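Local coordinates for protein sortase (PDB 5UTT) that probably acts as a cysteine transpeptidase of the sortase family, cutting sorting signals of surface proteins and joining those proteins to the cell wall, at residues Asp15-Met20 with Ala167-Trp172; Arg90-Leu95 with Leu161-His166. All coordinates share one frame; numbering follows the deposited sequence.

In the fold
The chain starts with a loop that runs up to strand 28-33. Interaction 1 takes residues 15-20 from this loop and sets them against the later part of strand 161-174, closing most of the chain into one loop. Interaction 2 lies within that span. There residues 90-95, from the long connection between strands 74-79 and 100-104, pack on the earlier part of the same strand. The two contacts use adjoining halves of strand 161-174, yet their centres are 22 Å apart, on opposite sides of the chain's centre. Strand 161-174 therefore ties both the N-terminal arm and the 80-99 connection to the beta sheet of the sortase fold.

Interaction 1 of 2, residues Asp15-Met20 with Ala167-Trp172; sequences DAPPVM and AKFAYW
Residues 15-18 run at about 80° to strand residues 169-172, and the nearest CA atoms are those of Pro-17 and Trp-172, 6.3 Å apart. Trp-172 has the largest share of the contact. With CG between the backbone N and the carbonyl carbon (chi1 63°), its indole starts out toward the arm. Pro-17 and Pro-18 cover one face of this indole. Pro-17 CA sits 3.6 Å from the centroid of the five-membered ring of Trp-172. Pro-18 CD is equally near the centroid of the six-membered ring. Both are CH-pi contacts. At the indole edge, Trp-172 NE1 gives a hydrogen bond of 2.8 Å to Asp-15 O. The nitrogen lies above the carbonyl plane and the bond is bent. A second, weak bond runs from Trp-172 NE1 to Asp-15 OD1, at 3.1 Å. The Asp-15 carboxylate is turned only 20° from the indole plane, and its OD2 forms a salt bridge with Arg-13.

Pro-17 also meets Phe-169, tip to tip. Pro-17 CG lies over the Phe-169 ring, 3.7 Å from CZ of Phe-169. The backbone N of Tyr-171 sits over the centre of the opposite face. Pro-17 thus touches both rings, CG on Phe-169 and CB 3.7 Å from Trp-172 CD1.

Phe-169 and Trp-172 are three residues apart, yet both point toward the arm. A classic beta bulge explains this: Ala-170 and Tyr-171 both face Val-111 on strand 108-120. The arrangement is proline-aromatic packing of an N-terminal arm against a bulged strand of the sortase beta fold.

Interaction 2 of 2, residues Arg90-Leu95 with Leu161-His166; sequences RRIDLL and LRWIVH
Ile-92 and Asp-93 lie over one face of the Trp-163 indole. Ile-92 CG2 is 3.9 Å from the centroid of the five-membered ring of Trp-163, and Asp-93 CB is 4.1 Å from that of the six-membered ring. Both are CH-pi contacts. Ile-92 CG1 is anti to the backbone N (chi1 -164°). It reaches Val-165 CG2 at 3.6 Å and also touches Trp-163 CD1. Leu-95 extends the apolar patch and crosses Val-165 at about a right angle, with Leu-95 CD1 4.0 Å from Val-165 CG2.

A water lies at the edge of the indole, in its plane. It accepts a bond of 2.9 Å from Trp-163 NE1. It can donate to Ile-92 O and Leu-95 O, but other acceptors compete for its two protons.

The next shell shapes the 90-95 segment. A short 3-10 turn ends at Leu-94. Arg-91 grips Asp-93 side-on: NE bonds to OD1 and NH2 to OD2. The first of these, Arg-91 NE to Asp-93 OD1, is a 2.9 Å salt bridge that uses the syn lone pair. Arg-91 NH1 also pairs with Glu-156. On the strand side, Trp-163 stacks with His-117 and meets His-150 edge-to-face.

The direct contact is thus apolar and CH-pi. Its polar link is the water, which gives the indole N-H a partner and can join the strand to the carbonyls of segment 90-95.

Interaction 1 of 2, residues Asp15-Met20 with Ala167-Trp172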
ATOM      1  N   ASP A  15     -11.964  11.585 -11.706  1.00 23.88           N
ATOM      2  CA  ASP A  15     -11.168  12.818 -11.802  1.00 24.88           C
ATOM      3  C   ASP A  15     -10.047  12.767 -10.754  1.00 23.70           C
ATOM      4  O   ASP A  15     -10.017  11.888  -9.881  1.00 23.65           O
ATOM      5  CB  ASP A  15     -12.041  14.075 -11.609  1.00 25.96           C
ATOM      6  CG  ASP A  15     -12.799  14.073 -10.296  1.00 27.42           C
ATOM      7  OD1 ASP A  15     -12.937  13.006  -9.670  1.00 27.74           O
ATOM      8  OD2 ASP A  15     -13.267  15.147  -9.882  1.00 28.94           O
ATOM      9  N   ALA A  16      -9.119  13.705 -10.814  1.00 22.38           N
ATOM     10  CA  ALA A  16      -7.967  13.562  -9.944  1.00 20.92           C
ATOM     11  C   ALA A  16      -8.407  13.534  -8.468  1.00 19.74           C
ATOM     12  O   ALA A  16      -9.266  14.308  -8.030  1.00 20.37           O
ATOM     13  CB  ALA A  16      -6.938  14.644 -10.209  1.00 21.47           C
ATOM     14  N   PRO A  17      -7.816  12.619  -7.700  1.00 18.58           N
ATOM     15  CA  PRO A  17      -8.120  12.585  -6.271  1.00 18.61           C
ATOM     16  C   PRO A  17      -7.426  13.674  -5.466  1.00 19.01           C
ATOM     17  O   PRO A  17      -6.436  14.239  -5.918  1.00 17.74           O
ATOM     18  CB  PRO A  17      -7.580  11.232  -5.847  1.00 18.06           C
ATOM     19  CG  PRO A  17      -6.410  11.003  -6.725  1.00 17.72           C
ATOM     20  CD  PRO A  17      -6.824  11.611  -8.083  1.00 18.34           C
ATOM     21  N   PRO A  18      -7.903  13.918  -4.226  1.00 19.22           N
ATOM     22  CA  PRO A  18      -7.188  14.845  -3.371  1.00 19.83           C
ATOM     23  C   PRO A  18      -5.810  14.290  -3.014  1.00 19.23           C
ATOM     24  O   PRO A  18      -5.660  13.074  -2.840  1.00 19.44           O
ATOM     25  CB  PRO A  18      -8.082  14.968  -2.131  1.00 20.34           C
ATOM     26  CG  PRO A  18      -9.372  14.341  -2.486  1.00 20.50           C
ATOM     27  CD  PRO A  18      -9.100  13.362  -3.580  1.00 19.74           C
ATOM     28  N   VAL A  19      -4.812  15.168  -2.915  1.00 19.77           N
ATOM     29  CA  VAL A  19      -3.464  14.748  -2.596  1.00 19.93           C
ATOM     30  C   VAL A  19      -3.270  14.904  -1.102  1.00 18.89           C
ATOM     31  O   VAL A  19      -3.653  15.916  -0.530  1.00 18.71           O
ATOM     32  CB  VAL A  19      -2.405  15.548  -3.360  1.00 22.09           C
ATOM     33  CG1 VAL A  19      -1.005  15.092  -2.964  1.00 22.70           C
ATOM     34  CG2 VAL A  19      -2.589  15.359  -4.868  1.00 22.95           C
ATOM     35  N   MET A  20      -2.710  13.894  -0.465  1.00 17.64           N
ATOM     36  CA  MET A  20      -2.383  14.029   0.959  1.00 17.97           C
ATOM     37  C   MET A  20      -1.144  14.911   1.131  1.00 18.20           C
ATOM     38  O   MET A  20      -0.181  14.795   0.382  1.00 18.77           O
ATOM     39  CB  MET A  20      -2.132  12.659   1.579  1.00 17.70           C
ATOM     40  CG  MET A  20      -3.318  11.716   1.583  1.00 18.04           C
ATOM     41  SD  MET A  20      -4.709  12.290   2.546  1.00 19.07           S
ATOM     42  CE  MET A  20      -4.172  11.870   4.204  1.00 18.91           C
ATOM     43  N   ALA A 167      -0.017  -1.434  -7.787  1.00 11.96           N
ATOM     44  CA  ALA A 167      -1.432  -1.191  -8.078  1.00 12.38           C
ATOM     45  C   ALA A 167      -1.603   0.230  -8.628  1.00 12.79           C
ATOM     46  O   ALA A 167      -1.056   1.190  -8.099  1.00 12.54           O
ATOM     47  CB  ALA A 167      -2.328  -1.433  -6.859  1.00 12.53           C
ATOM     48  N   LYS A 168      -2.313   0.312  -9.752  1.00 13.31           N
ATOM     49  CA  LYS A 168      -2.607   1.590 -10.408  1.00 14.01           C
ATOM     50  C   LYS A 168      -3.936   2.183  -9.909  1.00 13.25           C
ATOM     51  O   LYS A 168      -4.915   1.464  -9.726  1.00 13.35           O
ATOM     52  CB  LYS A 168      -2.650   1.363 -11.920  1.00 15.47           C
ATOM     53  CG  LYS A 168      -2.856   2.639 -12.721  1.00 16.91           C
ATOM     54  CD  LYS A 168      -2.626   2.397 -14.214  1.00 19.40           C
ATOM     55  CE  LYS A 168      -3.142   3.569 -15.011  1.00 21.37           C
ATOM     56  NZ  LYS A 168      -2.776   3.518 -16.453  1.00 23.11           N
ATOM     57  N   PHE A 169      -3.967   3.490  -9.713  1.00 13.44           N
ATOM     58  CA  PHE A 169      -5.155   4.164  -9.215  1.00 13.71           C
ATOM     59  C   PHE A 169      -6.368   3.894 -10.092  1.00 14.58           C
ATOM     60  O   PHE A 169      -6.254   3.991 -11.344  1.00 15.01           O
ATOM     61  CB  PHE A 169      -4.869   5.660  -9.071  1.00 13.81           C
ATOM     62  CG  PHE A 169      -6.018   6.456  -8.511  1.00 13.82           C
ATOM     63  CD1 PHE A 169      -6.358   6.401  -7.162  1.00 13.70           C
ATOM     64  CD2 PHE A 169      -6.774   7.240  -9.335  1.00 14.25           C
ATOM     65  CE1 PHE A 169      -7.432   7.118  -6.661  1.00 13.67           C
ATOM     66  CE2 PHE A 169      -7.830   7.956  -8.850  1.00 14.20           C
ATOM     67  CZ  PHE A 169      -8.172   7.889  -7.516  1.00 14.16           C
ATOM     68  N   ALA A 170      -7.509   3.553  -9.482  1.00 14.01           N
ATOM     69  CA  ALA A 170      -8.734   3.252 -10.207  1.00 15.16           C
ATOM     70  C   ALA A 170      -9.790   4.320  -9.994  1.00 16.19           C
ATOM     71  O   ALA A 170     -10.250   4.938 -10.959  1.00 17.13           O
ATOM     72  CB  ALA A 170      -9.285   1.885  -9.808  1.00 15.17           C
ATOM     73  N   TYR A 171     -10.164   4.562  -8.748  1.00 15.76           N
ATOM     74  CA  TYR A 171     -11.119   5.628  -8.440  1.00 16.24           C
ATOM     75  C   TYR A 171     -10.959   6.052  -6.999  1.00 15.62           C
ATOM     76  O   TYR A 171     -10.223   5.410  -6.233  1.00 14.17           O
ATOM     77  CB  TYR A 171     -12.551   5.143  -8.684  1.00 17.47           C
ATOM     78  CG  TYR A 171     -12.985   3.990  -7.821  1.00 18.71           C
ATOM     79  CD1 TYR A 171     -13.566   4.227  -6.571  1.00 20.24           C
ATOM     80  CD2 TYR A 171     -12.823   2.681  -8.235  1.00 19.96           C
ATOM     81  CE1 TYR A 171     -13.980   3.186  -5.779  1.00 20.66           C
ATOM     82  CE2 TYR A 171     -13.238   1.626  -7.437  1.00 21.02           C
ATOM     83  CZ  TYR A 171     -13.809   1.908  -6.208  1.00 21.60           C
ATOM     84  OH  TYR A 171     -14.215   0.898  -5.394  1.00 23.38           O
ATOM     85  N   TRP A 172     -11.643   7.129  -6.642  1.00 15.63           N
ATOM     86  CA  TRP A 172     -11.692   7.556  -5.246  1.00 15.48           C
ATOM     87  C   TRP A 172     -13.108   7.884  -4.825  1.00 16.31           C
ATOM     88  O   TRP A 172     -13.996   8.015  -5.641  1.00 17.00           O
ATOM     89  CB  TRP A 172     -10.777   8.751  -4.992  1.00 15.32           C
ATOM     90  CG  TRP A 172     -11.139  10.054  -5.764  1.00 15.72           C
ATOM     91  CD1 TRP A 172     -10.937  10.308  -7.095  1.00 16.27           C
ATOM     92  CD2 TRP A 172     -11.737  11.240  -5.222  1.00 16.16           C
ATOM     93  NE1 TRP A 172     -11.362  11.593  -7.401  1.00 16.44           N
ATOM     94  CE2 TRP A 172     -11.876  12.170  -6.275  1.00 16.40           C
ATOM     95  CE3 TRP A 172     -12.169  11.611  -3.944  1.00 16.43           C
ATOM     96  CZ2 TRP A 172     -12.410  13.439  -6.072  1.00 16.69           C
ATOM     97  CZ3 TRP A 172     -12.722  12.849  -3.750  1.00 16.58           C
ATOM     98  CH2 TRP A 172     -12.828  13.764  -4.814  1.00 16.80           C
TER

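Interaction 2 of 2, residues Arg90-Leu95 with Leu161-His166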
ATOM      1  N   ARG A  90       1.593 -10.675   5.349  1.00 12.53           N
ATOM      2  CA  ARG A  90       1.837 -12.101   5.283  1.00 13.58           C
ATOM      3  C   ARG A  90       1.398 -12.719   3.969  1.00 12.94           C
ATOM      4  O   ARG A  90       2.109 -13.579   3.412  1.00 13.27           O
ATOM      5  CB  ARG A  90       1.073 -12.789   6.403  1.00 14.82           C
ATOM      6  CG  ARG A  90       1.330 -14.278   6.489  1.00 16.32           C
ATOM      7  CD  ARG A  90       0.431 -14.853   7.559  1.00 17.69           C
ATOM      8  NE  ARG A  90       0.795 -16.203   7.887  1.00 19.06           N
ATOM      9  CZ  ARG A  90       0.104 -16.981   8.715  1.00 19.81           C
ATOM     10  NH1 ARG A  90      -1.008 -16.525   9.291  1.00 20.42           N
ATOM     11  NH2 ARG A  90       0.523 -18.214   8.960  1.00 20.41           N
ATOM     12  N   ARG A  91       0.219 -12.325   3.507  1.00 12.36           N
ATOM     13  CA  ARG A  91      -0.422 -13.008   2.403  1.00 11.57           C
ATOM     14  C   ARG A  91      -0.393 -12.102   1.211  1.00 11.67           C
ATOM     15  O   ARG A  91      -1.305 -12.103   0.425  1.00 11.07           O
ATOM     16  CB  ARG A  91      -1.818 -13.535   2.762  1.00 11.76           C
ATOM     17  CG  ARG A  91      -1.785 -14.752   3.681  1.00 11.98           C
ATOM     18  CD  ARG A  91      -1.582 -16.030   2.877  1.00 11.97           C
ATOM     19  NE  ARG A  91      -0.215 -16.226   2.353  1.00 12.22           N
ATOM     20  CZ  ARG A  91       0.800 -16.717   3.052  1.00 12.40           C
ATOM     21  NH1 ARG A  91       0.662 -17.078   4.345  1.00 12.87           N
ATOM     22  NH2 ARG A  91       1.978 -16.863   2.458  1.00 12.51           N
ATOM     23  N   ILE A  92       0.713 -11.368   1.070  1.00 11.51           N
ATOM     24  CA  ILE A  92       0.946 -10.551  -0.131  1.00 11.76           C
ATOM     25  C   ILE A  92       0.842 -11.385  -1.405  1.00 12.23           C
ATOM     26  O   ILE A  92       0.525 -10.844  -2.489  1.00 12.14           O
ATOM     27  CB  ILE A  92       2.295  -9.820  -0.017  1.00 11.60           C
ATOM     28  CG1 ILE A  92       2.373  -8.667  -1.039  1.00 11.67           C
ATOM     29  CG2 ILE A  92       3.461 -10.776  -0.132  1.00 11.73           C
ATOM     30  CD1 ILE A  92       3.477  -7.674  -0.773  1.00 11.78           C
ATOM     31  N   ASP A  93       1.122 -12.672  -1.275  1.00 12.66           N
ATOM     32  CA  ASP A  93       1.156 -13.619  -2.412  1.00 14.04           C
ATOM     33  C   ASP A  93      -0.227 -13.951  -2.968  1.00 14.80           C
ATOM     34  O   ASP A  93      -0.307 -14.590  -4.009  1.00 16.16           O
ATOM     35  CB  ASP A  93       1.899 -14.909  -2.051  1.00 15.02           C
ATOM     36  CG  ASP A  93       1.321 -15.596  -0.823  1.00 15.99           C
ATOM     37  OD1 ASP A  93       0.355 -15.100  -0.239  1.00 16.46           O
ATOM     38  OD2 ASP A  93       1.836 -16.661  -0.482  1.00 17.51           O
ATOM     39  N   LEU A  94      -1.301 -13.491  -2.331  1.00 14.77           N
ATOM     40  CA  LEU A  94      -2.656 -13.767  -2.790  1.00 14.66           C
ATOM     41  C   LEU A  94      -3.071 -12.739  -3.807  1.00 14.84           C
ATOM     42  O   LEU A  94      -4.091 -12.898  -4.408  1.00 16.09           O
ATOM     43  CB  LEU A  94      -3.671 -13.734  -1.657  1.00 14.76           C
ATOM     44  CG  LEU A  94      -3.476 -14.746  -0.499  1.00 15.09           C
ATOM     45  CD1 LEU A  94      -4.590 -14.482   0.498  1.00 15.48           C
ATOM     46  CD2 LEU A  94      -3.494 -16.177  -0.977  1.00 15.74           C
ATOM     47  N   LEU A  95      -2.291 -11.688  -3.975  1.00 14.87           N
ATOM     48  CA  LEU A  95      -2.730 -10.566  -4.802  1.00 15.63           C
ATOM     49  C   LEU A  95      -2.414 -10.868  -6.258  1.00 16.30           C
ATOM     50  O   LEU A  95      -1.263 -11.173  -6.637  1.00 18.13           O
ATOM     51  CB  LEU A  95      -2.056  -9.278  -4.311  1.00 16.27           C
ATOM     52  CG  LEU A  95      -2.371  -8.873  -2.865  1.00 17.18           C
ATOM     53  CD1 LEU A  95      -1.557  -7.689  -2.408  1.00 16.91           C
ATOM     54  CD2 LEU A  95      -3.849  -8.556  -2.778  1.00 18.48           C
ATOM     55  N   LEU A 161      15.051 -12.005  -0.502  1.00 14.31           N
ATOM     56  CA  LEU A 161      14.346 -11.345  -1.613  1.00 13.30           C
ATOM     57  C   LEU A 161      13.244 -10.442  -1.056  1.00 12.52           C
ATOM     58  O   LEU A 161      12.956 -10.433   0.119  1.00 11.29           O
ATOM     59  CB  LEU A 161      13.747 -12.370  -2.557  1.00 13.95           C
ATOM     60  CG  LEU A 161      14.672 -13.273  -3.393  1.00 15.27           C
ATOM     61  CD1 LEU A 161      13.912 -14.201  -4.340  1.00 16.06           C
ATOM     62  CD2 LEU A 161      15.678 -12.421  -4.110  1.00 15.76           C
ATOM     63  N   ARG A 162      12.629  -9.671  -1.953  1.00 11.53           N
ATOM     64  CA  ARG A 162      11.501  -8.815  -1.570  1.00 11.40           C
ATOM     65  C   ARG A 162      10.333  -9.040  -2.533  1.00 11.51           C
ATOM     66  O   ARG A 162      10.500  -8.920  -3.751  1.00 12.18           O
ATOM     67  CB  ARG A 162      11.913  -7.322  -1.556  1.00 11.25           C
ATOM     68  CG  ARG A 162      13.117  -6.991  -0.686  1.00 11.45           C
ATOM     69  CD  ARG A 162      12.765  -7.142   0.776  1.00 11.38           C
ATOM     70  NE  ARG A 162      13.832  -6.654   1.673  1.00 11.86           N
ATOM     71  CZ  ARG A 162      14.775  -7.439   2.148  1.00 12.39           C
ATOM     72  NH1 ARG A 162      14.803  -8.728   1.765  1.00 12.49           N
ATOM     73  NH2 ARG A 162      15.702  -6.953   2.979  1.00 12.90           N
ATOM     74  N   TRP A 163       9.162  -9.336  -1.991  1.00 11.08           N
ATOM     75  CA  TRP A 163       7.938  -9.432  -2.787  1.00 11.11           C
ATOM     76  C   TRP A 163       7.306  -8.046  -2.907  1.00 10.83           C
ATOM     77  O   TRP A 163       6.982  -7.378  -1.920  1.00 10.25           O
ATOM     78  CB  TRP A 163       6.975 -10.432  -2.160  1.00 11.07           C
ATOM     79  CG  TRP A 163       5.834 -10.788  -3.052  1.00 11.53           C
ATOM     80  CD1 TRP A 163       4.814  -9.975  -3.496  1.00 11.50           C
ATOM     81  CD2 TRP A 163       5.522 -12.098  -3.510  1.00 11.55           C
ATOM     82  NE1 TRP A 163       3.909 -10.710  -4.234  1.00 11.56           N
ATOM     83  CE2 TRP A 163       4.346 -12.016  -4.273  1.00 11.69           C
ATOM     84  CE3 TRP A 163       6.163 -13.339  -3.393  1.00 11.78           C
ATOM     85  CZ2 TRP A 163       3.806 -13.122  -4.879  1.00 11.86           C
ATOM     86  CZ3 TRP A 163       5.623 -14.426  -3.997  1.00 11.97           C
ATOM     87  CH2 TRP A 163       4.448 -14.318  -4.725  1.00 12.21           C
ATOM     88  N   ILE A 164       7.094  -7.625  -4.158  1.00 11.02           N
ATOM     89  CA  ILE A 164       6.630  -6.277  -4.479  1.00 11.40           C
ATOM     90  C   ILE A 164       5.299  -6.385  -5.216  1.00 11.42           C
ATOM     91  O   ILE A 164       5.183  -7.143  -6.146  1.00 12.29           O
ATOM     92  CB  ILE A 164       7.573  -5.553  -5.441  1.00 11.73           C
ATOM     93  CG1 ILE A 164       9.030  -5.678  -4.993  1.00 11.91           C
ATOM     94  CG2 ILE A 164       7.143  -4.088  -5.636  1.00 12.05           C
ATOM     95  CD1 ILE A 164       9.299  -5.036  -3.656  1.00 11.71           C
ATOM     96  N   VAL A 165       4.297  -5.634  -4.764  1.00 11.10           N
ATOM     97  CA  VAL A 165       3.020  -5.531  -5.500  1.00 11.27           C
ATOM     98  C   VAL A 165       2.793  -4.102  -5.963  1.00 10.99           C
ATOM     99  O   VAL A 165       2.824  -3.181  -5.172  1.00 10.43           O
ATOM    100  CB  VAL A 165       1.801  -6.018  -4.674  1.00 11.37           C
ATOM    101  CG1 VAL A 165       0.457  -5.796  -5.403  1.00 11.50           C
ATOM    102  CG2 VAL A 165       1.957  -7.472  -4.369  1.00 11.51           C
ATOM    103  N   HIS A 166       2.504  -3.955  -7.250  1.00 11.19           N
ATOM    104  CA  HIS A 166       2.117  -2.640  -7.802  1.00 11.76           C
ATOM    105  C   HIS A 166       0.609  -2.561  -8.111  1.00 11.70           C
ATOM    106  O   HIS A 166       0.041  -3.506  -8.643  1.00 11.88           O
ATOM    107  CB  HIS A 166       2.890  -2.371  -9.111  1.00 12.02           C
ATOM    108  CG  HIS A 166       4.355  -2.169  -8.925  1.00 12.30           C
ATOM    109  ND1 HIS A 166       5.312  -2.884  -9.615  1.00 12.79           N
ATOM    110  CD2 HIS A 166       5.029  -1.386  -8.056  1.00 12.45           C
ATOM    111  CE1 HIS A 166       6.511  -2.498  -9.219  1.00 13.14           C
ATOM    112  NE2 HIS A 166       6.364  -1.603  -8.260  1.00 12.85           N
TER
HETATM  113  O   HOH W   1       1.235 -10.869  -5.263  1.00 15.55           O